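Local coordinates for protein putative regulator (Escherichia coli O6, PDB 3HFI) that is of unknown function but, as a putative transcription regulator with a UTRA domain, probably senses a small-molecule effector that modulates DNA binding, at residues 25-29 with 85-89; 51-57 with 69-75. Numbering follows the deposited sequence.

In the fold
The contacts adjoin in the antiparallel sheet, interaction 1 at an outermost strand, 26-35, interaction 2 one strand further in, their centres about 13 Å apart. Interaction 2 is buried: its centre lies about 6 Å from the chain centre, 11 of its 14 touching residues are buried, and a ladder of backbone hydrogen bonds with side-chain pairs on both faces covers 761 Å². Interaction 1, a surface contact centred about 13 Å from the chain centre, buries 191 Å² and sets a loop against strand 26-35, chiefly through V28, F86 and N87. Strand 51-60 links them: I29 N lies 2.7 Å from E56 O, a probable hydrogen bond, and F86 CD1 packs 3.8 Å from L55 CD2.

Interaction 1 (25-29 with 85-89); sequences TTEVI and DFNQH
Residues 26-28 are extended (phi -76° to -122°, psi 124° to 136°) and the strand kinks at I29 (-87/-47°), while 85-89 form an irregular loop beside it; the closest CA pair is E27 and N87, 5.6 Å apart. The segment opens with D85, whose chi1 of -179° (t) lets OD1 accept from N87 N at 2.9 Å, an Asx turn. D85 O also receives Q88 N at 2.8 Å, tightening the bend. Next comes F86 (phi/psi -85/9°), with chi1 -66° (m). Its CB lies 3.7 Å from V28 CG2, which also reaches F86 C at 3.6 Å, but the ring leads away from 25-29 to pack on I81, L91 and T94. V28, chi1 174° (t), points toward the loop and has 68 Å² covered. N87 (phi/psi -77/-18°, chi1 m) carries its amide group to the strand backbone near E27 CA and V28 N and contributes 62 Å². H89 ND1 adds a weak bond to D85 O, 3.3 Å. Strand 26-35 pairs with strand 51-60 through E27 with L58 and I29 with E56. The arrangement is an Asx-turn loop leading into helix 91-99 and laid against an outermost strand of the UTRA-domain sheet.

Interaction 2 (51-57 with 69-75); sequences DILYLER and IENRINI
Strands 51-57 and 69-73 are antiparallel, their axes 4.6 Å apart at closest approach with 164° between their N-to-C directions. The register pairs L53 with I73, L55 with N71 and R57 with I69 as hydrogen-bonded pairs (CA-CA 5.0 to 5.1 Å), alternating with the non-hydrogen-bonded pairs Y54 with R72 (4.6 Å) and E56 with E70 (4.5 Å). Backbone bonds are reciprocal: L53 N to I73 O 3.1 Å and I73 N to L53 O 3.0 Å; L55 N to N71 O 2.9 Å and N71 N to L55 O 2.8 Å; R57 N to I69 O and I69 N to R57 O, both 2.7 Å. Between them come CA-H...O contacts such as E70 CA to L55 O, 3.2 Å.

Polar side chains pair on both faces. Y54 (chi1 t) donates its OH to E70 OE2 at a very short 2.3 Å, while E70 OE1 forms a salt bridge with R119 and a hydrogen bond with W152. The R72 guanidinium turns one face to Y54 CE1, 3.7 Å from R72 NH2; R72 NE forms a salt bridge with E34. On the opposite face R57 NH1 donates to N71 OD1 at 2.7 Å, and N71 ND2 bonds E147.

Apolar contacts share that face: L55 CD2 to I73 CD1 3.9 Å and L53 CB to I75 CG2 3.5 Å. L91 of helix 91-99 covers L55, R57, N71 and I73. This is a regular beta hairpin, strands 51-60 and 65-73, within the antiparallel sheet of the UTRA domain.

Interaction 1 (25-29 with 85-89)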
# COMPACT_ATOMS: atom_id res chain seq x y z
N THR A 25 -7.88 8.33 -13.47
CA THR A 25 -8.32 7.35 -14.53
C THR A 25 -7.47 6.06 -14.59
O THR A 25 -6.24 6.10 -14.68
CB THR A 25 -8.24 7.96 -15.96
OG1 THR A 25 -8.98 9.19 -16.01
CG2 THR A 25 -8.79 6.99 -17.05
N THR A 26 -8.15 4.93 -14.60
CA THR A 26 -7.50 3.67 -14.91
C THR A 26 -8.22 3.05 -16.11
O THR A 26 -9.45 2.95 -16.12
CB THR A 26 -7.42 2.75 -13.67
OG1 THR A 26 -8.19 1.56 -13.88
CG2 THR A 26 -7.88 3.49 -12.42
N GLU A 27 -7.45 2.68 -17.14
CA GLU A 27 -7.99 2.00 -18.34
C GLU A 27 -7.41 0.59 -18.53
O GLU A 27 -6.20 0.41 -18.38
CB GLU A 27 -7.70 2.82 -19.59
CG GLU A 27 -6.21 3.08 -19.79
CD GLU A 27 -5.91 4.46 -20.34
OE1 GLU A 27 -6.29 4.70 -21.51
OE2 GLU A 27 -5.30 5.30 -19.60
N VAL A 28 -8.25 -0.39 -18.86
CA VAL A 28 -7.78 -1.74 -19.12
C VAL A 28 -7.15 -1.76 -20.49
O VAL A 28 -7.75 -1.31 -21.43
CB VAL A 28 -8.92 -2.80 -18.99
CG1 VAL A 28 -8.43 -4.17 -19.42
CG2 VAL A 28 -9.37 -2.92 -17.52
N ILE A 29 -5.90 -2.18 -20.57
CA ILE A 29 -5.18 -2.30 -21.84
C ILE A 29 -5.48 -3.68 -22.41
O ILE A 29 -5.80 -3.85 -23.58
CB ILE A 29 -3.65 -2.15 -21.61
CG1 ILE A 29 -3.32 -0.69 -21.24
CG2 ILE A 29 -2.88 -2.55 -22.83
CD1 ILE A 29 -1.93 -0.48 -20.58
N ASP A 85 -16.24 -5.95 -17.14
CA ASP A 85 -15.48 -4.92 -17.86
C ASP A 85 -14.90 -3.95 -16.82
O ASP A 85 -15.61 -3.09 -16.28
CB ASP A 85 -16.34 -4.15 -18.91
CG ASP A 85 -15.53 -3.06 -19.71
OD1 ASP A 85 -14.27 -2.92 -19.56
OD2 ASP A 85 -16.17 -2.32 -20.49
N PHE A 86 -13.61 -4.05 -16.60
CA PHE A 86 -12.97 -3.21 -15.61
C PHE A 86 -12.56 -1.83 -16.16
O PHE A 86 -11.85 -1.08 -15.46
CB PHE A 86 -11.79 -3.95 -14.98
CG PHE A 86 -12.20 -5.16 -14.17
CD1 PHE A 86 -11.93 -6.45 -14.62
CD2 PHE A 86 -12.84 -5.00 -12.94
CE1 PHE A 86 -12.28 -7.57 -13.87
CE2 PHE A 86 -13.20 -6.12 -12.18
CZ PHE A 86 -12.93 -7.39 -12.64
N ASN A 87 -12.99 -1.50 -17.38
CA ASN A 87 -13.10 -0.10 -17.79
C ASN A 87 -14.36 0.51 -17.16
O ASN A 87 -14.50 1.73 -17.08
CB ASN A 87 -13.14 0.05 -19.33
CG ASN A 87 -11.75 -0.09 -19.97
OD1 ASN A 87 -11.57 -0.85 -20.93
ND2 ASN A 87 -10.78 0.63 -19.45
N GLN A 88 -15.27 -0.35 -16.73
CA GLN A 88 -16.57 0.06 -16.17
C GLN A 88 -16.74 -0.27 -14.66
O GLN A 88 -17.69 0.18 -14.02
CB GLN A 88 -17.73 -0.61 -16.97
CG GLN A 88 -17.98 -0.04 -18.37
CD GLN A 88 -18.50 1.39 -18.32
OE1 GLN A 88 -17.76 2.32 -17.93
NE2 GLN A 88 -19.77 1.60 -18.70
N HIS A 89 -15.84 -1.08 -14.11
CA HIS A 89 -15.95 -1.51 -12.72
C HIS A 89 -14.61 -1.39 -12.10
O HIS A 89 -13.62 -1.41 -12.83
CB HIS A 89 -16.48 -2.93 -12.66
CG HIS A 89 -17.90 -3.01 -13.06
ND1 HIS A 89 -18.30 -3.39 -14.33
CD2 HIS A 89 -19.03 -2.66 -12.41
CE1 HIS A 89 -19.62 -3.31 -14.42
NE2 HIS A 89 -20.09 -2.86 -13.27

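Interaction 2 (51-57 with 69-75)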
# COMPACT_ATOMS: atom_id res chain seq x y z
N ASP A 51 -5.50 -21.98 -14.24
CA ASP A 51 -5.84 -20.75 -14.94
C ASP A 51 -6.08 -19.60 -14.00
O ASP A 51 -6.67 -19.74 -12.93
CB ASP A 51 -7.05 -20.98 -15.85
CG ASP A 51 -6.70 -21.64 -17.16
OD1 ASP A 51 -5.51 -21.71 -17.54
OD2 ASP A 51 -7.63 -22.03 -17.87
N ILE A 52 -5.47 -18.47 -14.30
CA ILE A 52 -5.71 -17.25 -13.58
C ILE A 52 -6.07 -16.19 -14.58
O ILE A 52 -5.84 -16.37 -15.81
CB ILE A 52 -4.50 -16.84 -12.70
CG1 ILE A 52 -3.17 -16.66 -13.51
CG2 ILE A 52 -4.34 -17.84 -11.52
CD1 ILE A 52 -3.02 -15.29 -14.22
N LEU A 53 -6.67 -15.11 -14.10
CA LEU A 53 -6.96 -13.93 -14.94
C LEU A 53 -5.81 -12.87 -14.88
O LEU A 53 -5.41 -12.45 -13.79
CB LEU A 53 -8.29 -13.27 -14.50
CG LEU A 53 -8.75 -11.99 -15.21
CD1 LEU A 53 -8.96 -12.31 -16.68
CD2 LEU A 53 -10.04 -11.45 -14.54
N TYR A 54 -5.26 -12.49 -16.02
CA TYR A 54 -4.24 -11.50 -16.08
C TYR A 54 -4.93 -10.22 -16.58
O TYR A 54 -5.68 -10.28 -17.51
CB TYR A 54 -3.19 -11.90 -17.08
CG TYR A 54 -2.24 -10.79 -17.46
CD1 TYR A 54 -1.06 -10.57 -16.75
CD2 TYR A 54 -2.51 -9.98 -18.55
CE1 TYR A 54 -0.17 -9.59 -17.12
CE2 TYR A 54 -1.60 -8.95 -18.93
CZ TYR A 54 -0.43 -8.78 -18.20
OH TYR A 54 0.45 -7.74 -18.50
N LEU A 55 -4.71 -9.09 -15.91
CA LEU A 55 -5.26 -7.80 -16.31
C LEU A 55 -4.12 -6.82 -16.36
O LEU A 55 -3.37 -6.68 -15.39
CB LEU A 55 -6.22 -7.32 -15.25
CG LEU A 55 -7.67 -7.11 -15.38
CD1 LEU A 55 -8.38 -8.26 -16.14
CD2 LEU A 55 -8.22 -6.85 -13.95
N GLU A 56 -4.01 -6.09 -17.46
CA GLU A 56 -3.06 -5.00 -17.54
C GLU A 56 -3.82 -3.68 -17.60
O GLU A 56 -4.69 -3.49 -18.48
CB GLU A 56 -2.20 -5.16 -18.80
CG GLU A 56 -0.97 -4.29 -18.89
CD GLU A 56 -0.13 -4.64 -20.16
OE1 GLU A 56 -0.69 -4.96 -21.24
OE2 GLU A 56 1.12 -4.59 -20.08
N ARG A 57 -3.48 -2.78 -16.68
CA ARG A 57 -4.23 -1.54 -16.45
C ARG A 57 -3.27 -0.37 -16.36
O ARG A 57 -2.20 -0.49 -15.76
CB ARG A 57 -5.03 -1.66 -15.17
CG ARG A 57 -6.22 -2.60 -15.34
CD ARG A 57 -6.54 -3.29 -14.07
NE ARG A 57 -7.19 -2.36 -13.19
CZ ARG A 57 -6.82 -2.07 -11.94
NH1 ARG A 57 -5.77 -2.63 -11.32
NH2 ARG A 57 -7.53 -1.18 -11.28
N ILE A 69 -0.14 -1.37 -14.17
CA ILE A 69 -0.48 -2.40 -13.21
C ILE A 69 -0.80 -3.67 -13.96
O ILE A 69 -1.62 -3.66 -14.89
CB ILE A 69 -1.71 -2.00 -12.37
CG1 ILE A 69 -1.53 -0.57 -11.83
CG2 ILE A 69 -1.93 -3.07 -11.26
CD1 ILE A 69 -2.72 -0.03 -11.04
N GLU A 70 -0.16 -4.77 -13.55
CA GLU A 70 -0.46 -6.12 -14.06
C GLU A 70 -0.97 -6.95 -12.90
O GLU A 70 -0.20 -7.26 -11.97
CB GLU A 70 0.81 -6.73 -14.59
CG GLU A 70 1.33 -5.94 -15.71
CD GLU A 70 2.56 -6.58 -16.27
OE1 GLU A 70 3.66 -6.31 -15.73
OE2 GLU A 70 2.40 -7.34 -17.27
N ASN A 71 -2.26 -7.22 -12.89
CA ASN A 71 -2.89 -7.99 -11.85
C ASN A 71 -3.03 -9.46 -12.30
O ASN A 71 -3.37 -9.73 -13.46
CB ASN A 71 -4.31 -7.44 -11.56
CG ASN A 71 -4.32 -6.00 -11.19
OD1 ASN A 71 -4.88 -5.16 -11.90
ND2 ASN A 71 -3.76 -5.70 -10.03
N ARG A 72 -2.80 -10.40 -11.40
CA ARG A 72 -3.06 -11.79 -11.64
C ARG A 72 -3.93 -12.29 -10.49
O ARG A 72 -3.54 -12.26 -9.33
CB ARG A 72 -1.75 -12.53 -11.70
CG ARG A 72 -1.05 -12.38 -13.05
CD ARG A 72 0.31 -12.90 -13.03
NE ARG A 72 0.96 -12.87 -14.36
CZ ARG A 72 1.81 -11.92 -14.75
NH1 ARG A 72 2.06 -10.90 -13.98
NH2 ARG A 72 2.35 -11.96 -15.94
N ILE A 73 -5.10 -12.78 -10.85
CA ILE A 73 -6.23 -13.04 -9.95
C ILE A 73 -6.63 -14.51 -9.95
O ILE A 73 -6.83 -15.10 -11.03
CB ILE A 73 -7.46 -12.19 -10.37
CG1 ILE A 73 -7.11 -10.69 -10.31
CG2 ILE A 73 -8.58 -12.47 -9.42
CD1 ILE A 73 -7.60 -9.88 -11.52
N ASN A 74 -6.73 -15.11 -8.75
CA ASN A 74 -7.25 -16.46 -8.61
C ASN A 74 -8.76 -16.43 -8.83
O ASN A 74 -9.53 -16.05 -7.95
CB ASN A 74 -6.95 -16.99 -7.21
CG ASN A 74 -7.42 -18.39 -7.02
OD1 ASN A 74 -7.98 -19.00 -7.94
ND2 ASN A 74 -7.17 -18.94 -5.85
N ILE A 75 -9.19 -16.84 -9.99
CA ILE A 75 -10.59 -16.74 -10.38
C ILE A 75 -11.50 -17.76 -9.68
O ILE A 75 -12.71 -17.54 -9.55
CB ILE A 75 -10.74 -16.79 -11.92
CG1 ILE A 75 -10.16 -18.04 -12.54
CG2 ILE A 75 -9.99 -15.66 -12.57
CD1 ILE A 75 -9.76 -17.76 -14.04